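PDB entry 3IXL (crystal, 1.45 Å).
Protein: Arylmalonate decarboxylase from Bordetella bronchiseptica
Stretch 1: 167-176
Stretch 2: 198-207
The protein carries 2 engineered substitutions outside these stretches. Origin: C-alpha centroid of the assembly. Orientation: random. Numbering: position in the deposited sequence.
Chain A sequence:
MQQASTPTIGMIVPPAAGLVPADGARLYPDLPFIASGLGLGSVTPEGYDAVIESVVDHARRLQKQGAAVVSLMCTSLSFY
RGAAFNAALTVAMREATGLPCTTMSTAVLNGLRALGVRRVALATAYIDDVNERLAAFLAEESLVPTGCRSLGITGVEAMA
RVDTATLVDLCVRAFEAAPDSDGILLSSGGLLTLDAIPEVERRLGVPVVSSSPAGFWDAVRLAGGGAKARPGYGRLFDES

Stretch 1 167-176: LVDLCVRAFE
Stretch 2 (198-207) PEVERRLGVP

Residues 167-176 form continuous helix, while 198-204 complete a second helix that ends in a turn. The two run in broadly the same direction, crossing at -37° with their axes 9.5 Å apart at closest approach. Register is set where the backbones come nearest, CA of Val-168 lying 5.8 Å from CA of Val-200.

No hydrogen bond spans the interface; 469 Å² is buried, mainly by apolar side chains. Val-168, Cys-171, Val-172 and Phe-175 point toward the second stretch, a spacing of three or four residues that gives the first helix one continuous contact face. Val-200 (chi1 t) is the first bump: its CG2 sits in the hollow between Val-168 and Cys-171 (chi1 m), 3.8 Å from CA of Val-168 and 3.7 Å from CB of Cys-171, so a short branched side chain suits this close backbone approach. One turn on, Leu-204 (m, t) reaches further, its CD1 filling the next hollow, between Val-172 (CA 4.1 Å, CG2 4.2 Å) and Phe-175 (CB 3.8 Å). The Phe-175 ring (chi1 t, chi2 -103°) reaches past Leu-204, the last residue of the second helix, bringing CZ to 3.9 Å from CG1 of Val-206 (chi1 m).

Between Leu-204 and Val-206, Gly-205 leaves the helical conformation with phi/psi 73/20, a positive phi that favours glycine; Val-206 then becomes extended (-124/154) and points back toward the first helix.

Arg-203 (m, t, p; chi4 -175°) covers the margin. One face of its guanidinium lies over Val-172 CG2, 4.0 Å from CZ, while NH1 is 3.8 Å from Val-168 CG1. Both valines have chi1 t. Glu-199 (t, p) contributes its aliphatic part, with CG 3.9 Å from Val-168 CG2, while its carboxylate pairs with Arg-202 within its own helix (OE1 to NH2 2.9 Å, OE2 to NE 3.0 Å).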

# COMPACT_ATOMS: atom_id res chain seq x y z
N LEU A 167 5.99 -7.43 -13.48
CA LEU A 167 6.29 -6.89 -12.15
C LEU A 167 7.58 -7.46 -11.56
O LEU A 167 8.36 -6.73 -10.94
CB LEU A 167 5.11 -7.14 -11.20
CG LEU A 167 3.82 -6.43 -11.57
CD1 LEU A 167 2.65 -6.95 -10.75
CD2 LEU A 167 3.98 -4.91 -11.41
N VAL A 168 7.83 -8.75 -11.79
CA VAL A 168 9.09 -9.34 -11.35
C VAL A 168 10.26 -8.62 -12.03
O VAL A 168 11.25 -8.26 -11.39
CB VAL A 168 9.16 -10.87 -11.65
CG1 VAL A 168 10.58 -11.41 -11.43
CG2 VAL A 168 8.15 -11.63 -10.80
N ASP A 169 10.15 -8.43 -13.34
CA ASP A 169 11.19 -7.76 -14.10
C ASP A 169 11.40 -6.31 -13.65
O ASP A 169 12.53 -5.83 -13.58
CB ASP A 169 10.86 -7.81 -15.59
CG ASP A 169 11.83 -7.02 -16.41
OD1 ASP A 169 12.98 -7.49 -16.56
OD2 ASP A 169 11.45 -5.93 -16.89
N LEU A 170 10.30 -5.60 -13.36
CA LEU A 170 10.40 -4.23 -12.87
C LEU A 170 11.21 -4.15 -11.57
O LEU A 170 12.06 -3.27 -11.40
CB LEU A 170 8.99 -3.68 -12.64
CG LEU A 170 8.88 -2.20 -12.26
CD1 LEU A 170 9.24 -1.30 -13.44
CD2 LEU A 170 7.46 -1.91 -11.76
N CYS A 171 10.92 -5.05 -10.64
CA CYS A 171 11.66 -5.11 -9.38
C CYS A 171 13.13 -5.43 -9.58
O CYS A 171 13.99 -4.79 -8.96
CB CYS A 171 11.04 -6.15 -8.45
SG CYS A 171 9.42 -5.69 -7.79
N VAL A 172 13.41 -6.41 -10.43
CA VAL A 172 14.79 -6.81 -10.69
C VAL A 172 15.56 -5.65 -11.34
O VAL A 172 16.68 -5.35 -10.91
CB VAL A 172 14.87 -8.09 -11.55
CG1 VAL A 172 16.31 -8.38 -11.95
CG2 VAL A 172 14.28 -9.28 -10.80
N ARG A 173 14.96 -4.98 -12.32
CA ARG A 173 15.63 -3.84 -12.97
C ARG A 173 15.87 -2.68 -12.00
O ARG A 173 16.94 -2.07 -12.00
CB ARG A 173 14.89 -3.38 -14.23
CG ARG A 173 15.00 -4.38 -15.39
CD ARG A 173 14.43 -3.84 -16.70
NE ARG A 173 12.98 -3.64 -16.67
CZ ARG A 173 12.38 -2.46 -16.60
NH1 ARG A 173 13.11 -1.35 -16.55
NH2 ARG A 173 11.06 -2.38 -16.58
N ALA A 174 14.90 -2.40 -11.13
CA ALA A 174 15.07 -1.35 -10.12
C ALA A 174 16.20 -1.67 -9.15
O ALA A 174 17.01 -0.81 -8.80
CB ALA A 174 13.76 -1.12 -9.36
N PHE A 175 16.27 -2.93 -8.73
CA PHE A 175 17.32 -3.37 -7.82
C PHE A 175 18.69 -3.35 -8.50
O PHE A 175 19.68 -2.98 -7.87
CB PHE A 175 17.01 -4.76 -7.28
CG PHE A 175 17.99 -5.23 -6.24
CD1 PHE A 175 18.97 -6.17 -6.57
CD2 PHE A 175 17.95 -4.72 -4.94
CE1 PHE A 175 19.89 -6.60 -5.61
CE2 PHE A 175 18.87 -5.15 -3.98
CZ PHE A 175 19.83 -6.09 -4.32
N GLU A 176 18.74 -3.76 -9.76
CA GLU A 176 20.02 -3.82 -10.48
C GLU A 176 20.59 -2.43 -10.73
O GLU A 176 21.79 -2.28 -10.96
CB GLU A 176 19.89 -4.61 -11.78
CG GLU A 176 19.82 -6.12 -11.56
CD GLU A 176 19.60 -6.92 -12.84
OE1 GLU A 176 19.81 -8.15 -12.79
OE2 GLU A 176 19.21 -6.34 -13.87
N PRO A 198 7.19 -13.42 -3.95
CA PRO A 198 8.12 -14.51 -3.59
C PRO A 198 9.16 -14.78 -4.66
O PRO A 198 10.26 -15.22 -4.34
CB PRO A 198 7.20 -15.73 -3.40
CG PRO A 198 5.95 -15.39 -4.15
CD PRO A 198 5.79 -13.89 -4.01
N GLU A 199 8.83 -14.54 -5.92
CA GLU A 199 9.79 -14.78 -7.00
C GLU A 199 10.93 -13.77 -6.95
O GLU A 199 12.10 -14.12 -7.08
CB GLU A 199 9.06 -14.73 -8.35
CG GLU A 199 9.95 -14.89 -9.60
CD GLU A 199 10.68 -16.22 -9.69
OE1 GLU A 199 11.55 -16.32 -10.59
OE2 GLU A 199 10.42 -17.15 -8.90
N VAL A 200 10.61 -12.50 -6.72
CA VAL A 200 11.65 -11.48 -6.58
C VAL A 200 12.54 -11.76 -5.37
O VAL A 200 13.76 -11.69 -5.47
CB VAL A 200 11.05 -10.06 -6.45
CG1 VAL A 200 12.14 -9.03 -6.21
CG2 VAL A 200 10.28 -9.68 -7.71
N GLU A 201 11.92 -12.09 -4.23
CA GLU A 201 12.69 -12.39 -3.02
C GLU A 201 13.61 -13.60 -3.21
O GLU A 201 14.76 -13.59 -2.74
CB GLU A 201 11.76 -12.57 -1.81
CG GLU A 201 11.09 -11.25 -1.39
CD GLU A 201 10.27 -11.34 -0.12
OE1 GLU A 201 9.93 -12.47 0.32
OE2 GLU A 201 9.95 -10.26 0.43
N ARG A 202 13.11 -14.63 -3.90
CA ARG A 202 13.89 -15.83 -4.22
C ARG A 202 15.11 -15.47 -5.07
O ARG A 202 16.24 -15.90 -4.78
CB ARG A 202 13.01 -16.83 -4.99
CG ARG A 202 13.71 -18.15 -5.35
CD ARG A 202 12.90 -18.94 -6.40
NE ARG A 202 12.92 -18.36 -7.74
CZ ARG A 202 13.90 -18.53 -8.62
NH1 ARG A 202 14.97 -19.25 -8.30
NH2 ARG A 202 13.82 -17.96 -9.82
N ARG A 203 14.88 -14.70 -6.12
CA ARG A 203 15.95 -14.39 -7.08
C ARG A 203 17.00 -13.43 -6.54
O ARG A 203 18.18 -13.58 -6.85
CB ARG A 203 15.36 -13.84 -8.37
CG ARG A 203 14.65 -14.89 -9.22
CD ARG A 203 14.14 -14.30 -10.52
NE ARG A 203 15.19 -13.58 -11.25
CZ ARG A 203 14.98 -12.90 -12.37
NH1 ARG A 203 13.77 -12.83 -12.91
NH2 ARG A 203 16.00 -12.27 -12.96
N LEU A 204 16.58 -12.46 -5.74
CA LEU A 204 17.48 -11.40 -5.31
C LEU A 204 18.01 -11.54 -3.89
O LEU A 204 19.05 -10.97 -3.57
CB LEU A 204 16.83 -10.03 -5.50
CG LEU A 204 16.34 -9.70 -6.91
CD1 LEU A 204 15.73 -8.31 -6.95
CD2 LEU A 204 17.49 -9.80 -7.91
N GLY A 205 17.28 -12.26 -3.04
CA GLY A 205 17.70 -12.44 -1.65
C GLY A 205 17.53 -11.19 -0.80
O GLY A 205 18.16 -11.05 0.25
N VAL A 206 16.68 -10.27 -1.26
CA VAL A 206 16.29 -9.10 -0.47
C VAL A 206 14.76 -9.08 -0.36
O VAL A 206 14.07 -9.65 -1.21
CB VAL A 206 16.81 -7.76 -1.07
CG1 VAL A 206 18.35 -7.77 -1.17
CG2 VAL A 206 16.19 -7.48 -2.43
N PRO A 207 14.23 -8.46 0.71
CA PRO A 207 12.78 -8.41 0.87
C PRO A 207 12.10 -7.39 -0.05
O PRO A 207 12.71 -6.39 -0.43
CB PRO A 207 12.61 -8.02 2.34
CG PRO A 207 13.82 -7.24 2.66
CD PRO A 207 14.94 -7.81 1.82